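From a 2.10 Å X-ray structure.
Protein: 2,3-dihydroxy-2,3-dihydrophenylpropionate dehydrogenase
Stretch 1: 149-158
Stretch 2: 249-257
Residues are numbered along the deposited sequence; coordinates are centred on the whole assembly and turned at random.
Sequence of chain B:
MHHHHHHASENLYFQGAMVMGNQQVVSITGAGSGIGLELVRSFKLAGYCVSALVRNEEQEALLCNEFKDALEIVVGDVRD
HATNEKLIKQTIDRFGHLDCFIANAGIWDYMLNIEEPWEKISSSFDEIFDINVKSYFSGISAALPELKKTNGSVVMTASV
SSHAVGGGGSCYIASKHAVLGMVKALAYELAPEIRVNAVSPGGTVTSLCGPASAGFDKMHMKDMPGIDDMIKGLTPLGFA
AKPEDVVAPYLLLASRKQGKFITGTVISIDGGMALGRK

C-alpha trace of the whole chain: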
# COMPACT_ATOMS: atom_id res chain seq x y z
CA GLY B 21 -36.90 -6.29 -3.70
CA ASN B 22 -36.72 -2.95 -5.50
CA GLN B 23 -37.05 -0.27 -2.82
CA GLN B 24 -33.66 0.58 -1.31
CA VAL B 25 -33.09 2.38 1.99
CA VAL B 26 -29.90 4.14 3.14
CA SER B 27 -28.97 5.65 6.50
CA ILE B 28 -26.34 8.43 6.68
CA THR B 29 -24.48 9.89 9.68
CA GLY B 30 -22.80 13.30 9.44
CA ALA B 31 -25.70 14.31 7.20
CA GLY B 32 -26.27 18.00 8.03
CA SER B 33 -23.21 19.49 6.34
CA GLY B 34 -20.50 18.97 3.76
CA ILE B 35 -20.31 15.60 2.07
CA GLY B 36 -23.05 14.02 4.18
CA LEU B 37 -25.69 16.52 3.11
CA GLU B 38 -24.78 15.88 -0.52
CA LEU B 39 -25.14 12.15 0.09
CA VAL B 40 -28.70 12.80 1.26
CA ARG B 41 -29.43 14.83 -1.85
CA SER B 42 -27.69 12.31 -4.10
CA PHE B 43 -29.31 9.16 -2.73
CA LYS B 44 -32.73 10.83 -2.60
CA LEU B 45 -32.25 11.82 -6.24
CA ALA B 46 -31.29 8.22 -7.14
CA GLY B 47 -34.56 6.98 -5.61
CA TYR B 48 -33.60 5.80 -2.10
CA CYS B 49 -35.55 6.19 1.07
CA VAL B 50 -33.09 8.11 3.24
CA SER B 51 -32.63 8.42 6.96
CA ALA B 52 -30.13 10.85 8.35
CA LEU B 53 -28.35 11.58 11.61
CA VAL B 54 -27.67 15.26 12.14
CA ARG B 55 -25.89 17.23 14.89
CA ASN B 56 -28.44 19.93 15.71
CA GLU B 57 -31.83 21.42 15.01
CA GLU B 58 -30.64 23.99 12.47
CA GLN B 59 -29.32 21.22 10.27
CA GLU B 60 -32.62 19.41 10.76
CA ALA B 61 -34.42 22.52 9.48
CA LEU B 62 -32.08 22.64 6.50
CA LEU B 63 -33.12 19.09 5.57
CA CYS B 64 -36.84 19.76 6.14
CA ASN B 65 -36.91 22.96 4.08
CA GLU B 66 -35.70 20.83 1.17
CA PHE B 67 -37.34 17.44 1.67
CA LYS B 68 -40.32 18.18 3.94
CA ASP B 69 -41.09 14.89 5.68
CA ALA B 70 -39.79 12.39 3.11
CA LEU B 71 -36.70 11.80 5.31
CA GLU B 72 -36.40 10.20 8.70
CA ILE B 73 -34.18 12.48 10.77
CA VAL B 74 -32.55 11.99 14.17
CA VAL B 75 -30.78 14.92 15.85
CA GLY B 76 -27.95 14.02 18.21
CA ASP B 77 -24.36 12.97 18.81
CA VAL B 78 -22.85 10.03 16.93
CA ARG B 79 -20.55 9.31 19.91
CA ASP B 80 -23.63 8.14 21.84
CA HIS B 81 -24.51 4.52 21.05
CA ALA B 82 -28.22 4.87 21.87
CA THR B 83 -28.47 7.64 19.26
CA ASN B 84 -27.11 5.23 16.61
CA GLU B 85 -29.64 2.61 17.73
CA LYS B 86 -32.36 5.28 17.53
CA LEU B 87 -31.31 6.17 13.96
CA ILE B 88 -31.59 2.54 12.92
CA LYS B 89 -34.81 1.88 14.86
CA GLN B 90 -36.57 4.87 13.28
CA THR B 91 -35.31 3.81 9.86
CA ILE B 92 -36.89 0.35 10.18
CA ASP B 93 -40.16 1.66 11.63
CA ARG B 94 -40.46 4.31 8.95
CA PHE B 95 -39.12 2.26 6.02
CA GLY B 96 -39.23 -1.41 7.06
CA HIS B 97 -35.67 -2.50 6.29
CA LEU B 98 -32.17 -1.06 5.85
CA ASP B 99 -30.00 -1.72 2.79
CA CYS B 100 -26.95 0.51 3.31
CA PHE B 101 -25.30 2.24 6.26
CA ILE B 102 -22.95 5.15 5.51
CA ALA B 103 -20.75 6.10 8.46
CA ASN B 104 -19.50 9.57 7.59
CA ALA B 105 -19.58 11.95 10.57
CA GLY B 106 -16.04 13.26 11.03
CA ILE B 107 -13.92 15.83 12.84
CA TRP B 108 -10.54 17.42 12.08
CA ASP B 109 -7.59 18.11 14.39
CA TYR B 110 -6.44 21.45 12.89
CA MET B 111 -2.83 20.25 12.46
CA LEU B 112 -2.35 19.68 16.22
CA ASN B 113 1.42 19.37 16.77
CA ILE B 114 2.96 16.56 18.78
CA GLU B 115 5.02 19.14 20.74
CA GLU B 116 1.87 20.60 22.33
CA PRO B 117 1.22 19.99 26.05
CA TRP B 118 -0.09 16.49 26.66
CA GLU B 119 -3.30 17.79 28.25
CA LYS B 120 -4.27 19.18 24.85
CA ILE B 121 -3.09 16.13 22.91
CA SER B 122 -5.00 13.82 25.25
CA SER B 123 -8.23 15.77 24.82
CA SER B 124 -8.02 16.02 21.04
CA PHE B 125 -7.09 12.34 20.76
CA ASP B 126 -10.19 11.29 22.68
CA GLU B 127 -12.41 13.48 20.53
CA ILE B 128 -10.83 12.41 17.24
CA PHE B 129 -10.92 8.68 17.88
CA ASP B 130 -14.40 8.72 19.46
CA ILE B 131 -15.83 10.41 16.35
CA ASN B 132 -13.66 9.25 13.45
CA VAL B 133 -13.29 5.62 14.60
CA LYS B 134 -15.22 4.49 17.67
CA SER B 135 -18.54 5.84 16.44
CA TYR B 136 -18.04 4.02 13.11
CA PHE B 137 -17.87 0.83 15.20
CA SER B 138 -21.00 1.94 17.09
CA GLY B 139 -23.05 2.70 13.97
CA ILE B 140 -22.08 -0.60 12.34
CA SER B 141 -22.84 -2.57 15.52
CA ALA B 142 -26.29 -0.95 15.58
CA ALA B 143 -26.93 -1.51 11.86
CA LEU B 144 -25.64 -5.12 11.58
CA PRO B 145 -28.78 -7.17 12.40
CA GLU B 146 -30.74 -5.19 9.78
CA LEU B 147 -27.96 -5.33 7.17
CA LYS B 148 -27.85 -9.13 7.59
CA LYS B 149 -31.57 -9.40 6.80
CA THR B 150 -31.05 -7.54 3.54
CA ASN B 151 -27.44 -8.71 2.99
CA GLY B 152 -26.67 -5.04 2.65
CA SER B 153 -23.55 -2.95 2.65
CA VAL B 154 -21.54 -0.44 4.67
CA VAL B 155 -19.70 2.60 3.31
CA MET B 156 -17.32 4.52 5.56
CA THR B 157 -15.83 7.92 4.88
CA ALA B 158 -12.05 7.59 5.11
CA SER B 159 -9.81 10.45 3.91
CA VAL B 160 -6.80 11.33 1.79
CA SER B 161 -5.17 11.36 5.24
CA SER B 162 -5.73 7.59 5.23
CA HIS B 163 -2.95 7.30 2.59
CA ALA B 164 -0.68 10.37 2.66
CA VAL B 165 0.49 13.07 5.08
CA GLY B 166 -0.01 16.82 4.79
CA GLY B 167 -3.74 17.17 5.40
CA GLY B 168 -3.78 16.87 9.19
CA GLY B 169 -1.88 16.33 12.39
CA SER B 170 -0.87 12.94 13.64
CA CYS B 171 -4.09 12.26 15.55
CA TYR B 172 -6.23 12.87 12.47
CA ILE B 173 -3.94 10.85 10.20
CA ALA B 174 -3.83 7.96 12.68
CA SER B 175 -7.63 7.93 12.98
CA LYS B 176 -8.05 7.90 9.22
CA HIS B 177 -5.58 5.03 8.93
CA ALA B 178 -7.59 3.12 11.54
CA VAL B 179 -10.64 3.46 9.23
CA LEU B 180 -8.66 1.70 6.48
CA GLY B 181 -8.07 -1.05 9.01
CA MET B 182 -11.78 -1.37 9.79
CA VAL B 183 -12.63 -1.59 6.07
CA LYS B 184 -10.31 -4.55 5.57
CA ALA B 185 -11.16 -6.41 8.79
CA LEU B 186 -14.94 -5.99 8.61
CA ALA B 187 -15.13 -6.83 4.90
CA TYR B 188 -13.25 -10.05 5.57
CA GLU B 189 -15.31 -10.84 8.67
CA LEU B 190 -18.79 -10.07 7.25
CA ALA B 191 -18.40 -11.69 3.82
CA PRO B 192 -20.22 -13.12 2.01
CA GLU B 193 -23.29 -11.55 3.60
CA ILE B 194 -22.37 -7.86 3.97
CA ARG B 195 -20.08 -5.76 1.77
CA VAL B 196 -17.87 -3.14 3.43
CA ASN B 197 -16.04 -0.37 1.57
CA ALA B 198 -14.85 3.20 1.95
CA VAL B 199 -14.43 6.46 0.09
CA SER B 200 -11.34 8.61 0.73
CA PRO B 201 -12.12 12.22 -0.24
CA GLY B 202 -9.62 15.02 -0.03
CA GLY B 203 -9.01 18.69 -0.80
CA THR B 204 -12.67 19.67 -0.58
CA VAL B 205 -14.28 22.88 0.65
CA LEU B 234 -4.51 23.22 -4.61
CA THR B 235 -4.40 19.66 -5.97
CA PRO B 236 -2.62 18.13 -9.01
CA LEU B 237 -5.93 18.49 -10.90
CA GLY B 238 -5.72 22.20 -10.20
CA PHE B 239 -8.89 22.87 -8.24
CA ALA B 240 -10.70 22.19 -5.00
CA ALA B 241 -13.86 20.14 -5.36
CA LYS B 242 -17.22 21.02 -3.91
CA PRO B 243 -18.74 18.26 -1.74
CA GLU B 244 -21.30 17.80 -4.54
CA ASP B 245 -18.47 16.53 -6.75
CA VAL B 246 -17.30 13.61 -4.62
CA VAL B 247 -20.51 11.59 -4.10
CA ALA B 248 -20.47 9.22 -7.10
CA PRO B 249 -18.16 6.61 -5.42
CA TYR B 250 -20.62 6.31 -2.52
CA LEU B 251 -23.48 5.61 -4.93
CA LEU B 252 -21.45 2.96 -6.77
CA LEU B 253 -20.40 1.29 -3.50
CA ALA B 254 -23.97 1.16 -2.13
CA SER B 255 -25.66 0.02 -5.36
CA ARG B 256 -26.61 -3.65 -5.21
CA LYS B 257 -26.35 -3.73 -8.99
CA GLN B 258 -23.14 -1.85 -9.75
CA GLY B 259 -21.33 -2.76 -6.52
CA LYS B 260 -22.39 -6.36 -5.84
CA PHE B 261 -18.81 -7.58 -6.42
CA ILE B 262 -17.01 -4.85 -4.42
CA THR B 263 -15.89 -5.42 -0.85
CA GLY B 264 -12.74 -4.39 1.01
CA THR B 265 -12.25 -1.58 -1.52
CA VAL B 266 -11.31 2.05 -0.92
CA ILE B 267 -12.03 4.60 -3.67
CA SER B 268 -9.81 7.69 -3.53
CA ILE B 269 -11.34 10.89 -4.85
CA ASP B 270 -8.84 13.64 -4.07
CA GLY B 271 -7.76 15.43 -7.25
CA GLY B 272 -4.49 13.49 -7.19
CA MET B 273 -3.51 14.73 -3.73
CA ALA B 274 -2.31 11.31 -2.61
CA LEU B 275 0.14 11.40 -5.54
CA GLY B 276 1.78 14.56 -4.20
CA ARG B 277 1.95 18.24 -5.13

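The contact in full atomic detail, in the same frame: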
# COMPACT_ATOMS: atom_id res chain seq x y z
N LYS B 149 -30.28 -9.01 7.35
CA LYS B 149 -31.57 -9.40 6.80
C LYS B 149 -31.69 -9.01 5.35
O LYS B 149 -32.40 -9.68 4.58
CB LYS B 149 -32.70 -8.76 7.60
CG LYS B 149 -32.83 -9.24 9.04
CD LYS B 149 -34.07 -8.59 9.63
CE LYS B 149 -34.09 -8.57 11.13
NZ LYS B 149 -35.43 -8.11 11.59
N THR B 150 -31.02 -7.95 4.93
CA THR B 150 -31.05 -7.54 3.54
C THR B 150 -29.77 -7.89 2.80
O THR B 150 -29.67 -7.60 1.60
CB THR B 150 -31.30 -6.04 3.45
OG1 THR B 150 -30.23 -5.35 4.12
CG2 THR B 150 -32.64 -5.67 4.14
N ASN B 151 -28.80 -8.50 3.49
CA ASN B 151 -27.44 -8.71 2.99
C ASN B 151 -26.94 -7.43 2.33
O ASN B 151 -26.61 -7.37 1.14
CB ASN B 151 -27.39 -9.91 2.04
CG ASN B 151 -27.64 -11.23 2.75
OD1 ASN B 151 -27.96 -11.28 3.96
ND2 ASN B 151 -27.52 -12.31 2.00
N GLY B 152 -26.90 -6.38 3.14
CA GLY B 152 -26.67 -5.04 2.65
C GLY B 152 -25.21 -4.68 2.66
O GLY B 152 -24.33 -5.54 2.68
N SER B 153 -24.94 -3.38 2.64
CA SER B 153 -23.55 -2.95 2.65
C SER B 153 -23.31 -1.83 3.66
O SER B 153 -24.23 -1.25 4.23
CB SER B 153 -23.10 -2.51 1.24
OG SER B 153 -23.72 -1.31 0.84
N VAL B 154 -22.02 -1.57 3.89
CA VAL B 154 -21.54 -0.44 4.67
C VAL B 154 -20.60 0.38 3.80
O VAL B 154 -19.80 -0.18 3.04
CB VAL B 154 -20.81 -0.91 5.95
CG1 VAL B 154 -20.28 0.27 6.71
CG2 VAL B 154 -21.75 -1.71 6.80
N VAL B 155 -20.69 1.70 3.90
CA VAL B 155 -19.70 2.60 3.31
C VAL B 155 -19.23 3.53 4.41
O VAL B 155 -20.06 4.18 5.06
CB VAL B 155 -20.23 3.41 2.13
CG1 VAL B 155 -19.08 4.13 1.43
CG2 VAL B 155 -20.99 2.52 1.16
N MET B 156 -17.92 3.59 4.62
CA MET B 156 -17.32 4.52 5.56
C MET B 156 -16.62 5.64 4.80
O MET B 156 -16.08 5.43 3.71
CB MET B 156 -16.31 3.82 6.47
CG MET B 156 -16.94 2.89 7.50
SD MET B 156 -15.71 1.87 8.34
CE MET B 156 -15.71 0.39 7.34
N THR B 157 -16.65 6.82 5.38
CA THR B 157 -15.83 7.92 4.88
C THR B 157 -14.45 7.80 5.52
O THR B 157 -14.30 7.91 6.75
CB THR B 157 -16.49 9.26 5.20
OG1 THR B 157 -17.73 9.38 4.47
CG2 THR B 157 -15.57 10.41 4.84
N ALA B 158 -13.44 7.52 4.70
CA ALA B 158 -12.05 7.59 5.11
C ALA B 158 -11.56 9.00 4.82
O ALA B 158 -12.24 9.96 5.18
CB ALA B 158 -11.22 6.53 4.38
N PRO B 249 -18.66 7.90 -5.95
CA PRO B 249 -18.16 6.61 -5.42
C PRO B 249 -19.06 6.01 -4.35
O PRO B 249 -19.20 4.78 -4.29
CB PRO B 249 -16.78 6.98 -4.83
CG PRO B 249 -16.37 8.23 -5.56
CD PRO B 249 -17.66 8.97 -5.82
N TYR B 250 -19.69 6.84 -3.51
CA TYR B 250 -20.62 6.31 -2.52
C TYR B 250 -21.78 5.60 -3.19
O TYR B 250 -22.16 4.49 -2.79
CB TYR B 250 -21.13 7.42 -1.62
CG TYR B 250 -20.11 8.05 -0.71
CD1 TYR B 250 -19.99 7.66 0.62
CD2 TYR B 250 -19.32 9.09 -1.16
CE1 TYR B 250 -19.09 8.27 1.45
CE2 TYR B 250 -18.42 9.70 -0.34
CZ TYR B 250 -18.30 9.29 0.96
OH TYR B 250 -17.38 9.93 1.77
N LEU B 251 -22.35 6.21 -4.24
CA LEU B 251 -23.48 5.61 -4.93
C LEU B 251 -23.11 4.28 -5.55
O LEU B 251 -23.86 3.31 -5.45
CB LEU B 251 -23.99 6.57 -6.01
CG LEU B 251 -24.73 7.81 -5.54
CD1 LEU B 251 -24.90 8.72 -6.75
CD2 LEU B 251 -26.09 7.41 -4.97
N LEU B 252 -21.95 4.22 -6.23
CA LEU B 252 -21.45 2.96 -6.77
C LEU B 252 -21.31 1.91 -5.67
O LEU B 252 -21.75 0.76 -5.84
CB LEU B 252 -20.09 3.21 -7.44
CG LEU B 252 -19.36 2.23 -8.38
CD1 LEU B 252 -17.91 2.66 -8.47
CD2 LEU B 252 -19.44 0.77 -7.99
N LEU B 253 -20.68 2.27 -4.55
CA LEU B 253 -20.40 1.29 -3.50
C LEU B 253 -21.66 0.80 -2.79
O LEU B 253 -21.68 -0.32 -2.27
CB LEU B 253 -19.42 1.87 -2.47
CG LEU B 253 -17.98 2.16 -2.92
CD1 LEU B 253 -17.21 2.88 -1.79
CD2 LEU B 253 -17.25 0.90 -3.33
N ALA B 254 -22.72 1.60 -2.74
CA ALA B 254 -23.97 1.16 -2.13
C ALA B 254 -24.89 0.41 -3.10
O ALA B 254 -25.73 -0.37 -2.65
CB ALA B 254 -24.73 2.36 -1.55
N SER B 255 -24.75 0.63 -4.40
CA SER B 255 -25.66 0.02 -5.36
C SER B 255 -25.52 -1.50 -5.34
O SER B 255 -24.42 -2.05 -5.49
CB SER B 255 -25.37 0.57 -6.75
OG SER B 255 -25.62 -0.40 -7.73
N ARG B 256 -26.65 -2.19 -5.15
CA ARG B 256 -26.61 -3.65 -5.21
C ARG B 256 -26.36 -4.15 -6.61
O ARG B 256 -25.94 -5.29 -6.78
CB ARG B 256 -27.91 -4.25 -4.72
CG ARG B 256 -28.15 -4.11 -3.26
CD ARG B 256 -29.57 -4.56 -2.97
NE ARG B 256 -29.89 -4.40 -1.56
CZ ARG B 256 -29.57 -5.29 -0.64
NH1 ARG B 256 -28.93 -6.39 -1.00
NH2 ARG B 256 -29.88 -5.08 0.64
N LYS B 257 -26.63 -3.33 -7.62
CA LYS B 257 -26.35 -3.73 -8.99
C LYS B 257 -24.89 -3.49 -9.32
O LYS B 257 -24.13 -4.42 -9.60
CB LYS B 257 -27.27 -2.97 -9.96
CG LYS B 257 -28.60 -2.52 -9.34
CD LYS B 257 -29.65 -2.13 -10.38
CE LYS B 257 -29.24 -0.87 -11.16
NZ LYS B 257 -28.86 0.26 -10.26
O HOH W 1 -20.13 -0.71 0.54

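Strand 153-157 runs nearly antiparallel to helix 249-254: their N-to-C directions differ by 158°, and the axes approach to 8.7 Å, a separation that leaves room for one layer of side chains between them. The CA register follows this reversed sense. Ser-153 CA lies 6.3 Å from Ala-254 CA, Val-155 CA lies 7.0 Å from Leu-253 CA, and before the strand Gly-152 CA lies 8.0 Å from Arg-256 CA. The helix is held by its own backbone bonds, such as Leu-253 N to Pro-249 O at 2.9 Å and Ala-254 N to Tyr-250 O at 2.9 Å, and Ser-255 is the first residue to leave helical phi/psi. On the other stretch, Asn-151 leaves the helical region with positive phi (45°), and the chain then enters the strand through Gly-152. Together the two stretches bury 400 Å², both sides summed.

Alternation along the strand turns the CA-to-CB bonds of Ser-153 and Val-155 toward the helix and those of Val-154 and Met-156 away; Thr-157, whose CA-to-CB bond is set sideways, also reaches it. Val-155, with 81 Å² covered, forms the apolar centre: its CG1 reaches Tyr-250 CD1 at 3.7 Å and Leu-253 CD1 at 3.9 Å, both van der Waals distances. Ser-153 fits where the backbones come closer, its OG 3.9 Å from Ala-254 CA. A water links the backbones nearby, donating to Val-154 O at 2.6 Å and to Leu-253 O at 3.2 Å.

Polar bonds flank this centre. Near the C-terminal end of the strand, the CA-to-CB bond of Tyr-250 points sideways relative to stretch 149-158, but the end of the side chain comes nearer, its ring (chi1 -67°, m) carrying the hydroxyl to the strand. Tyr-250 OH donates a hydrogen bond to Thr-157 OG1 at 2.8 Å, and OG1 lies at the ring edge, near the ring plane, as a bond to a phenol hydroxyl favours. The same side chain thus offers carbon to Val-155 and a donor to Thr-157.

Beyond the C-terminal end of the helix, the CA-to-CB bond of Arg-256 also points sideways relative to stretch 149-158; the side chain then extends through chi2 and chi3 in t, and its end comes nearer, bringing the guanidinium to the other chain segment. Thr-150 O lies near the guanidinium plane and accepts from both terminal nitrogens, Arg-256 NH2 at 2.7 Å and Arg-256 NH1 at 3.0 Å, with N-H...O angles of 140° and 130°. This forked arrangement suits a carbonyl facing two N-H groups at once. A weak hydrogen bond from Arg-256 NH1 to Asn-151 O, at 3.3 Å and 132°, adds a second carbonyl to the anchor.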